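Local structure of delta-1-pyrroline-5-carboxylate dehydrogenase, mitochondrial (Mus musculus, 4E3X) at residues Gly69-Trp74 / Leu102-Asp107; Ser83-Ala88 / Gly378-Asp383; Gln151-Ile156 / Phe341-Gln346. The protein catalyses the NAD+-dependent oxidation of L-glutamate gamma-semialdehyde to L-glutamate, the second and last step of proline breakdown in mitochondria. One frame throughout, in Å; residues are numbered along the deposited sequence.

Contact 1 (Gly69-Trp74 / Leu102-Asp107); sequences GDEEVW and LNRAID
Glu71 and Arg104 form a salt bridge between the short edge strand 71-73 and the first turns of helix 99-118. The guanidinium grips end-on: both terminal nitrogens close on a single carboxylate oxygen, with NH1 of Arg104 3.2 Å and NH2 of Arg104 3.3 Å from OE1 of Glu71. Neither bond is straight, the N-H...O angles being 145° for NH1 and 140° for NH2. Both donors come from the same face of the carboxylate, NH1 on the syn side but well out of plane, NH2 from higher above it. OE2 of Glu71 lies further off, 3.7 Å from NH2 of Arg104, so this is a forked grip on one oxygen rather than a paired, two-oxygen one. Glu71 reaches across on a fully extended chain, whereas Arg104 leaves the helix with CG anti to its own backbone N (chi1 -178°) and then bends at chi2 and chi3, so that the two side chains cross at about a right angle.

The apolar share is small. CG2 of Val73, on the same side of the strand as Glu71, lies 3.8 Å from NH2 of Arg104 and meets the guanidinium obliquely.

Close by, Asp70 makes a salt bridge of its own with Arg250, and Gln260 bridges the two segments by bonding to both Gly69 N and Ala105 O. Two exposed, opposite charges at the protein surface, joined by bent bonds to one oxygen, imply an electrostatic link that solvent probably weakens and that is likely to add modestly to the hold between strand and helix.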
loop_
_atom_site.group_PDB
_atom_site.type_symbol
_atom_site.label_atom_id
_atom_site.label_comp_id
_atom_site.label_asym_id
_atom_site.label_seq_id
_atom_site.Cartn_x
_atom_site.Cartn_y
_atom_site.Cartn_z
ATOM N N GLY B 69 14.945 -15.605 -19.435
ATOM C CA GLY B 69 15.080 -14.945 -20.722
ATOM C C GLY B 69 14.319 -15.755 -21.758
ATOM O O GLY B 69 13.106 -15.964 -21.633
ATOM N N ASP B 70 15.035 -16.239 -22.770
ATOM C CA ASP B 70 14.446 -17.142 -23.752
ATOM C C ASP B 70 15.018 -18.545 -23.618
ATOM O O ASP B 70 14.722 -19.425 -24.425
ATOM C CB ASP B 70 14.641 -16.614 -25.176
ATOM C CG ASP B 70 13.791 -15.397 -25.455
ATOM O OD1 ASP B 70 12.653 -15.359 -24.946
ATOM O OD2 ASP B 70 14.256 -14.479 -26.164
ATOM N N GLU B 71 15.833 -18.748 -22.590
ATOM C CA GLU B 71 16.500 -20.035 -22.395
ATOM C C GLU B 71 15.635 -21.017 -21.611
ATOM O O GLU B 71 15.114 -20.682 -20.552
ATOM C CB GLU B 71 17.839 -19.858 -21.668
ATOM C CG GLU B 71 18.609 -21.167 -21.481
ATOM C CD GLU B 71 19.901 -21.019 -20.681
ATOM O OE1 GLU B 71 20.243 -19.888 -20.263
ATOM O OE2 GLU B 71 20.576 -22.052 -20.471
ATOM N N GLU B 72 15.490 -22.229 -22.136
ATOM C CA GLU B 72 14.808 -23.299 -21.420
ATOM C C GLU B 72 15.849 -24.046 -20.606
ATOM O O GLU B 72 16.843 -24.534 -21.150
ATOM C CB GLU B 72 14.097 -24.239 -22.394
ATOM C CG GLU B 72 13.041 -23.545 -23.238
ATOM C CD GLU B 72 12.246 -24.496 -24.114
ATOM O OE1 GLU B 72 12.503 -25.715 -24.069
ATOM O OE2 GLU B 72 11.354 -24.020 -24.850
ATOM N N VAL B 73 15.637 -24.100 -19.295
ATOM C CA VAL B 73 16.648 -24.633 -18.386
ATOM C C VAL B 73 16.088 -25.791 -17.568
ATOM O O VAL B 73 14.982 -25.710 -17.038
ATOM C CB VAL B 73 17.155 -23.544 -17.414
ATOM C CG1 VAL B 73 18.325 -24.060 -16.599
ATOM C CG2 VAL B 73 17.541 -22.283 -18.182
ATOM N N TRP B 74 16.869 -26.861 -17.462
ATOM C CA TRP B 74 16.497 -28.017 -16.660
ATOM C C TRP B 74 17.438 -28.193 -15.481
ATOM O O TRP B 74 18.628 -27.884 -15.568
ATOM C CB TRP B 74 16.478 -29.289 -17.514
ATOM C CG TRP B 74 15.287 -29.309 -18.393
ATOM C CD1 TRP B 74 15.191 -28.798 -19.658
ATOM C CD2 TRP B 74 13.988 -29.812 -18.062
ATOM N NE1 TRP B 74 13.916 -28.960 -20.135
ATOM C CE2 TRP B 74 13.156 -29.582 -19.177
ATOM C CE3 TRP B 74 13.447 -30.437 -16.930
ATOM C CZ2 TRP B 74 11.815 -29.959 -19.197
ATOM C CZ3 TRP B 74 12.111 -30.812 -16.952
ATOM C CH2 TRP B 74 11.312 -30.573 -18.078
ATOM N N LEU B 102 17.810 -19.509 -9.754
ATOM C CA LEU B 102 16.994 -18.404 -9.282
ATOM C C LEU B 102 17.802 -17.110 -9.248
ATOM O O LEU B 102 17.322 -16.059 -9.659
ATOM C CB LEU B 102 16.411 -18.725 -7.909
ATOM C CG LEU B 102 15.343 -19.823 -7.878
ATOM C CD1 LEU B 102 14.975 -20.138 -6.444
ATOM C CD2 LEU B 102 14.098 -19.440 -8.689
ATOM N N ASN B 103 19.036 -17.187 -8.764
ATOM C CA ASN B 103 19.867 -15.998 -8.736
ATOM C C ASN B 103 20.246 -15.509 -10.137
ATOM O O ASN B 103 20.312 -14.306 -10.384
ATOM C CB ASN B 103 21.088 -16.210 -7.836
ATOM C CG ASN B 103 20.743 -16.061 -6.351
ATOM O OD1 ASN B 103 21.014 -16.944 -5.535
ATOM N ND2 ASN B 103 20.119 -14.947 -6.008
ATOM N N ARG B 104 20.478 -16.443 -11.056
ATOM C CA ARG B 104 20.713 -16.090 -12.449
ATOM C C ARG B 104 19.498 -15.378 -13.032
ATOM O O ARG B 104 19.630 -14.403 -13.781
ATOM C CB ARG B 104 20.993 -17.340 -13.267
ATOM C CG ARG B 104 21.285 -17.024 -14.703
ATOM C CD ARG B 104 22.366 -17.928 -15.224
ATOM N NE ARG B 104 21.830 -19.217 -15.637
ATOM C CZ ARG B 104 21.189 -19.407 -16.782
ATOM N NH1 ARG B 104 20.979 -18.384 -17.593
ATOM N NH2 ARG B 104 20.753 -20.613 -17.111
ATOM N N ALA B 105 18.312 -15.871 -12.687
ATOM C CA ALA B 105 17.070 -15.273 -13.164
ATOM C C ALA B 105 16.897 -13.855 -12.637
ATOM O O ALA B 105 16.472 -12.966 -13.376
ATOM C CB ALA B 105 15.882 -16.132 -12.765
ATOM N N ILE B 106 17.220 -13.650 -11.359
ATOM C CA ILE B 106 17.191 -12.307 -10.774
ATOM C C ILE B 106 18.134 -11.369 -11.525
ATOM O O ILE B 106 17.742 -10.273 -11.927
ATOM C CB ILE B 106 17.567 -12.333 -9.272
ATOM C CG1 ILE B 106 16.461 -13.014 -8.453
ATOM C CG2 ILE B 106 17.847 -10.919 -8.754
ATOM C CD1 ILE B 106 16.881 -13.382 -7.038
ATOM N N ASP B 107 19.377 -11.799 -11.705
ATOM C CA ASP B 107 20.364 -10.937 -12.352
ATOM C C ASP B 107 19.909 -10.528 -13.752
ATOM O O ASP B 107 20.030 -9.364 -14.128
ATOM C CB ASP B 107 21.730 -11.625 -12.433
ATOM C CG ASP B 107 22.334 -11.912 -11.070
ATOM O OD1 ASP B 107 21.806 -11.417 -10.051
ATOM O OD2 ASP B 107 23.348 -12.639 -11.024
#

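Contact 2 (Ser83-Ala88 / Gly378-Asp383); sequences SPFNHA and GDPAED
Phe85 lays one face of its ring against Pro380, and this CH-pi contact carries the packing between the turn at 83-86 and the loop 378-383. CD of Pro380 stands over the middle of the Phe85 ring, 3.6 Å from its centroid and only 15° off the normal, while CG of the proline lies near CE2 and CD2 of Phe85. Ala381 adds a looser apolar touch, its CB 4.3 Å from CZ of Phe85. On the opposite face of the ring, toward the rim, sits OG of Ser83, itself bonded to Val149 O. The phenyl group is thus held between its own turn and the partner loop; with CG between the backbone N and the carbonyl carbon (chi1 54°), it projects from the turn toward the 378-383 loop.

The polar part belongs to Asp379. Its carboxylate lies alongside the CD1-CE1 side of Phe85, approaching obliquely, with OD1 of Asp379 3.4 Å from CE1 of Phe85 and the two planes 46° apart. OD1 of Asp379 also accepts two backbone N-H groups: Ala381 N at 2.8 Å, nearly along the C-O bond, and Glu382 N at 3.0 Å, from above the carboxylate plane. Replacing Asp379 with an alanine would probably leave the N-H groups of Ala381 and Glu382 without this acceptor, hold the turn less firmly, and open a gap beside the Phe85 ring.

Tyr428 of strand 428-436 touches both Phe85 and Asp379, and Ser389 flanks Phe85 and Pro380. The arrangement joins a type I beta turn, Ser83 to Asn86, at the end of strand 78-83, to an Asx turn whose aspartate also bonds one residue further on, the Asx motif.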
loop_
_atom_site.group_PDB
_atom_site.type_symbol
_atom_site.label_atom_id
_atom_site.label_comp_id
_atom_site.label_asym_id
_atom_site.label_seq_id
_atom_site.Cartn_x
_atom_site.Cartn_y
_atom_site.Cartn_z
ATOM N N SER B 83 -2.983 -35.634 -12.902
ATOM C CA SER B 83 -4.383 -35.289 -13.097
ATOM C C SER B 83 -5.161 -35.704 -11.847
ATOM O O SER B 83 -5.149 -36.874 -11.482
ATOM C CB SER B 83 -4.935 -36.007 -14.329
ATOM O OG SER B 83 -6.277 -35.622 -14.580
ATOM N N PRO B 84 -5.838 -34.755 -11.183
ATOM C CA PRO B 84 -6.437 -35.088 -9.882
ATOM C C PRO B 84 -7.451 -36.238 -9.920
ATOM O O PRO B 84 -7.562 -36.987 -8.940
ATOM C CB PRO B 84 -7.127 -33.782 -9.478
ATOM C CG PRO B 84 -6.272 -32.735 -10.101
ATOM C CD PRO B 84 -5.857 -33.304 -11.438
ATOM N N PHE B 85 -8.183 -36.373 -11.023
ATOM C CA PHE B 85 -9.220 -37.402 -11.136
ATOM C C PHE B 85 -8.711 -38.703 -11.764
ATOM O O PHE B 85 -9.455 -39.674 -11.900
ATOM C CB PHE B 85 -10.424 -36.858 -11.913
ATOM C CG PHE B 85 -10.071 -36.287 -13.263
ATOM C CD1 PHE B 85 -10.016 -37.101 -14.389
ATOM C CD2 PHE B 85 -9.787 -34.936 -13.409
ATOM C CE1 PHE B 85 -9.685 -36.576 -15.634
ATOM C CE2 PHE B 85 -9.453 -34.405 -14.643
ATOM C CZ PHE B 85 -9.408 -35.224 -15.762
ATOM N N ASN B 86 -7.437 -38.715 -12.138
ATOM C CA ASN B 86 -6.795 -39.899 -12.699
ATOM C C ASN B 86 -5.308 -39.743 -12.474
ATOM O O ASN B 86 -4.570 -39.378 -13.393
ATOM C CB ASN B 86 -7.088 -40.038 -14.193
ATOM C CG ASN B 86 -6.458 -41.285 -14.801
ATOM O OD1 ASN B 86 -6.056 -42.203 -14.089
ATOM N ND2 ASN B 86 -6.363 -41.315 -16.125
ATOM N N HIS B 87 -4.874 -39.984 -11.241
ATOM C CA HIS B 87 -3.528 -39.586 -10.846
ATOM C C HIS B 87 -2.428 -40.451 -11.455
ATOM O O HIS B 87 -1.250 -40.134 -11.318
ATOM C CB HIS B 87 -3.380 -39.442 -9.323
ATOM C CG HIS B 87 -4.012 -40.546 -8.538
ATOM N ND1 HIS B 87 -3.692 -41.873 -8.723
ATOM C CD2 HIS B 87 -4.937 -40.516 -7.549
ATOM C CE1 HIS B 87 -4.399 -42.614 -7.888
ATOM N NE2 HIS B 87 -5.164 -41.815 -7.166
ATOM N N ALA B 88 -2.812 -41.522 -12.149
ATOM C CA ALA B 88 -1.857 -42.277 -12.953
ATOM C C ALA B 88 -1.397 -41.468 -14.171
ATOM O O ALA B 88 -0.361 -41.770 -14.766
ATOM C CB ALA B 88 -2.460 -43.605 -13.392
ATOM N N GLY B 378 -17.331 -36.958 -10.542
ATOM C CA GLY B 378 -16.718 -37.820 -11.537
ATOM C C GLY B 378 -15.676 -37.121 -12.393
ATOM O O GLY B 378 -15.190 -36.049 -12.042
ATOM N N ASP B 379 -15.345 -37.744 -13.520
ATOM C CA ASP B 379 -14.324 -37.264 -14.448
ATOM C C ASP B 379 -14.911 -36.129 -15.281
ATOM O O ASP B 379 -15.856 -36.344 -16.041
ATOM C CB ASP B 379 -13.902 -38.450 -15.328
ATOM C CG ASP B 379 -12.857 -38.096 -16.373
ATOM O OD1 ASP B 379 -12.813 -36.952 -16.863
ATOM O OD2 ASP B 379 -12.079 -39.004 -16.736
ATOM N N PRO B 380 -14.351 -34.911 -15.144
ATOM C CA PRO B 380 -14.940 -33.738 -15.806
ATOM C C PRO B 380 -14.652 -33.689 -17.305
ATOM O O PRO B 380 -15.376 -33.017 -18.040
ATOM C CB PRO B 380 -14.244 -32.568 -15.109
ATOM C CG PRO B 380 -12.888 -33.112 -14.754
ATOM C CD PRO B 380 -13.109 -34.575 -14.420
ATOM N N ALA B 381 -13.620 -34.396 -17.749
ATOM C CA ALA B 381 -13.283 -34.434 -19.165
ATOM C C ALA B 381 -14.175 -35.427 -19.904
ATOM O O ALA B 381 -14.554 -35.203 -21.057
ATOM C CB ALA B 381 -11.812 -34.791 -19.350
ATOM N N GLU B 382 -14.513 -36.527 -19.238
ATOM C CA GLU B 382 -15.300 -37.582 -19.863
ATOM C C GLU B 382 -16.796 -37.351 -19.720
ATOM O O GLU B 382 -17.578 -37.697 -20.610
ATOM C CB GLU B 382 -14.930 -38.944 -19.275
ATOM C CG GLU B 382 -13.481 -39.338 -19.486
ATOM C CD GLU B 382 -13.060 -39.303 -20.942
ATOM O OE1 GLU B 382 -13.825 -39.811 -21.794
ATOM O OE2 GLU B 382 -11.963 -38.764 -21.230
ATOM N N ASP B 383 -17.189 -36.773 -18.593
ATOM C CA ASP B 383 -18.599 -36.590 -18.279
ATOM C C ASP B 383 -18.886 -35.125 -17.967
ATOM O O ASP B 383 -18.612 -34.650 -16.862
ATOM C CB ASP B 383 -18.979 -37.467 -17.085
ATOM C CG ASP B 383 -20.476 -37.507 -16.828
ATOM O OD1 ASP B 383 -21.225 -36.715 -17.439
ATOM O OD2 ASP B 383 -20.907 -38.334 -15.999
#

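Contact 3 (Gln151-Ile156 / Phe341-Gln346); sequences QGKTVI and FEYGGQ
Tyr343 fills the gap between the two segments, one face of its ring covered by Lys153 and its hydroxyl bound to the backbone of Gln151. Its CG stands anti to the backbone N (chi1 -169°), which carries the ring toward 151-153. The tight part is the lysine face. The extended Lys153 chain crosses the ring obliquely: CG of Lys153 lies 3.5 Å from CE1 of Tyr343, CE makes a CH-pi contact over the ring centre, 3.8 Å from the centroid, and NZ is 4.7 Å from the centroid in a cation-pi contact 20° off the normal. That ammonium also has a salt bridge to Asp161, a hydrogen bond to Asn211 O and a cation-pi contact with Phe212. At the ring edge, OH of Tyr343 donates to O of Gln151 at 2.8 Å, the donor tilted 24° from the carbonyl plane. Hydroxyl bond and lysine together restrain the ring's rotation. NE2 of Gln346 covers the opposite face and donates to O of Tyr343.

On the less tightly packed side a single ordered water, rather than side chains, bridges the segments, 2.9 Å from NE2 of Gln346. O of Gln151 thus accepts from both the tyrosine hydroxyl and the water, which satisfies this buried carbonyl and links it to Gln346.

Asn211, probably the transition-state stabiliser, has its side chain about 4 Å from that of Tyr343, and its ND2 bonds to Gln346 O, consistent with a second-shell place beside the active site. On the second subunit, Tyr559 bonds to Glu342 through its OH and packs on Ile156, while Tyr561 packs on Thr154 and Val155. The contact joins the bend between helices 140-151 and 155-180 to the turn between helix 329-341 and strand 351-357.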
loop_
_atom_site.group_PDB
_atom_site.type_symbol
_atom_site.label_atom_id
_atom_site.label_comp_id
_atom_site.label_asym_id
_atom_site.label_seq_id
_atom_site.Cartn_x
_atom_site.Cartn_y
_atom_site.Cartn_z
ATOM N N GLN B 151 -5.905 -29.431 -13.130
ATOM C CA GLN B 151 -6.394 -28.968 -11.829
ATOM C C GLN B 151 -7.727 -29.606 -11.424
ATOM O O GLN B 151 -8.200 -29.390 -10.313
ATOM C CB GLN B 151 -6.484 -27.440 -11.784
ATOM C CG GLN B 151 -5.138 -26.741 -11.741
ATOM C CD GLN B 151 -5.107 -25.521 -12.636
ATOM O OE1 GLN B 151 -4.755 -25.611 -13.809
ATOM N NE2 GLN B 151 -5.497 -24.376 -12.095
ATOM N N GLY B 152 -8.319 -30.400 -12.316
ATOM C CA GLY B 152 -9.535 -31.135 -11.992
ATOM C C GLY B 152 -10.818 -30.328 -12.079
ATOM O O GLY B 152 -11.830 -30.721 -11.500
ATOM N N LYS B 153 -10.778 -29.196 -12.773
ATOM C CA LYS B 153 -11.968 -28.359 -12.933
ATOM C C LYS B 153 -12.976 -28.906 -13.938
ATOM O O LYS B 153 -12.606 -29.541 -14.924
ATOM C CB LYS B 153 -11.570 -26.935 -13.338
ATOM C CG LYS B 153 -10.720 -26.226 -12.289
ATOM C CD LYS B 153 -10.901 -24.718 -12.286
ATOM C CE LYS B 153 -10.208 -24.135 -11.069
ATOM N NZ LYS B 153 -10.396 -22.666 -10.930
ATOM N N THR B 154 -14.254 -28.640 -13.685
ATOM C CA THR B 154 -15.279 -28.888 -14.686
ATOM C C THR B 154 -15.202 -27.821 -15.777
ATOM O O THR B 154 -14.525 -26.799 -15.622
ATOM C CB THR B 154 -16.677 -28.826 -14.073
ATOM O OG1 THR B 154 -16.837 -27.552 -13.437
ATOM C CG2 THR B 154 -16.874 -29.950 -13.055
ATOM N N VAL B 155 -15.908 -28.061 -16.876
ATOM C CA VAL B 155 -15.977 -27.100 -17.972
ATOM C C VAL B 155 -16.275 -25.681 -17.489
ATOM O O VAL B 155 -15.536 -24.747 -17.795
ATOM C CB VAL B 155 -17.065 -27.485 -18.992
ATOM C CG1 VAL B 155 -17.195 -26.403 -20.049
ATOM C CG2 VAL B 155 -16.762 -28.829 -19.629
ATOM N N ILE B 156 -17.346 -25.510 -16.723
ATOM C CA ILE B 156 -17.734 -24.164 -16.334
ATOM C C ILE B 156 -16.756 -23.542 -15.343
ATOM O O ILE B 156 -16.495 -22.346 -15.416
ATOM C CB ILE B 156 -19.183 -24.099 -15.794
ATOM C CG1 ILE B 156 -19.611 -22.648 -15.540
ATOM C CG2 ILE B 156 -19.338 -24.923 -14.521
ATOM C CD1 ILE B 156 -19.451 -21.737 -16.746
ATOM N N PHE B 341 -19.644 -26.445 -2.751
ATOM C CA PHE B 341 -19.194 -27.656 -3.432
ATOM C C PHE B 341 -18.603 -27.489 -4.834
ATOM O O PHE B 341 -17.935 -28.399 -5.315
ATOM C CB PHE B 341 -20.338 -28.681 -3.482
ATOM C CG PHE B 341 -20.859 -29.086 -2.127
ATOM C CD1 PHE B 341 -19.986 -29.320 -1.076
ATOM C CD2 PHE B 341 -22.219 -29.233 -1.907
ATOM C CE1 PHE B 341 -20.459 -29.690 0.176
ATOM C CE2 PHE B 341 -22.701 -29.608 -0.661
ATOM C CZ PHE B 341 -21.816 -29.838 0.378
ATOM N N GLU B 342 -18.831 -26.356 -5.494
ATOM C CA GLU B 342 -18.196 -26.144 -6.796
ATOM C C GLU B 342 -16.682 -26.203 -6.642
ATOM O O GLU B 342 -16.132 -25.730 -5.643
ATOM C CB GLU B 342 -18.635 -24.825 -7.432
ATOM C CG GLU B 342 -20.042 -24.889 -8.005
ATOM C CD GLU B 342 -20.493 -23.586 -8.631
ATOM O OE1 GLU B 342 -20.192 -22.508 -8.079
ATOM O OE2 GLU B 342 -21.149 -23.648 -9.691
ATOM N N TYR B 343 -16.023 -26.808 -7.628
ATOM C CA TYR B 343 -14.589 -27.096 -7.568
ATOM C C TYR B 343 -14.213 -27.774 -6.239
ATOM O O TYR B 343 -13.133 -27.560 -5.682
ATOM C CB TYR B 343 -13.726 -25.853 -7.880
ATOM C CG TYR B 343 -12.259 -26.195 -8.079
ATOM C CD1 TYR B 343 -11.883 -27.287 -8.862
ATOM C CD2 TYR B 343 -11.255 -25.437 -7.487
ATOM C CE1 TYR B 343 -10.552 -27.625 -9.036
ATOM C CE2 TYR B 343 -9.918 -25.769 -7.661
ATOM C CZ TYR B 343 -9.579 -26.857 -8.444
ATOM O OH TYR B 343 -8.255 -27.202 -8.615
ATOM N N GLY B 344 -15.123 -28.608 -5.737
ATOM C CA GLY B 344 -14.888 -29.333 -4.502
ATOM C C GLY B 344 -14.622 -28.458 -3.289
ATOM O O GLY B 344 -13.911 -28.878 -2.374
ATOM N N GLY B 345 -15.167 -27.242 -3.290
ATOM C CA GLY B 345 -14.960 -26.313 -2.191
ATOM C C GLY B 345 -13.541 -25.770 -2.097
ATOM O O GLY B 345 -13.171 -25.170 -1.085
ATOM N N GLN B 346 -12.745 -25.976 -3.145
ATOM C CA GLN B 346 -11.348 -25.546 -3.137
ATOM C C GLN B 346 -11.193 -24.096 -3.573
ATOM O O GLN B 346 -10.437 -23.780 -4.502
ATOM C CB GLN B 346 -10.522 -26.464 -4.027
ATOM C CG GLN B 346 -10.626 -27.921 -3.622
ATOM C CD GLN B 346 -9.845 -28.811 -4.558
ATOM O OE1 GLN B 346 -8.799 -29.351 -4.192
ATOM N NE2 GLN B 346 -10.334 -28.950 -5.790
HETATM O O HOH W 1 -9.013 -30.576 -7.825
#

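From the N terminus, contact 1 comes first and closes a short loop: edge strand 71-73 is tied to helix 99-118, with strands 78-83 and 89-95 between. Residues 83-88 of contact 2 fall inside that loop, so contacts 1 and 2 cross along the chain, yet their centres lie 34 Å apart. Contact 2 then spans 290 residues to the loop before helix 394-409, and contact 3, linking 151-156 with 341-346, falls wholly within this span; contact 1 closes before it opens. Contacts 2 and 3 touch, Pro84 and Pro380 packing on the backbone of 151-154, and so bring the small four-stranded sheet, the helical bend and two distant loops together.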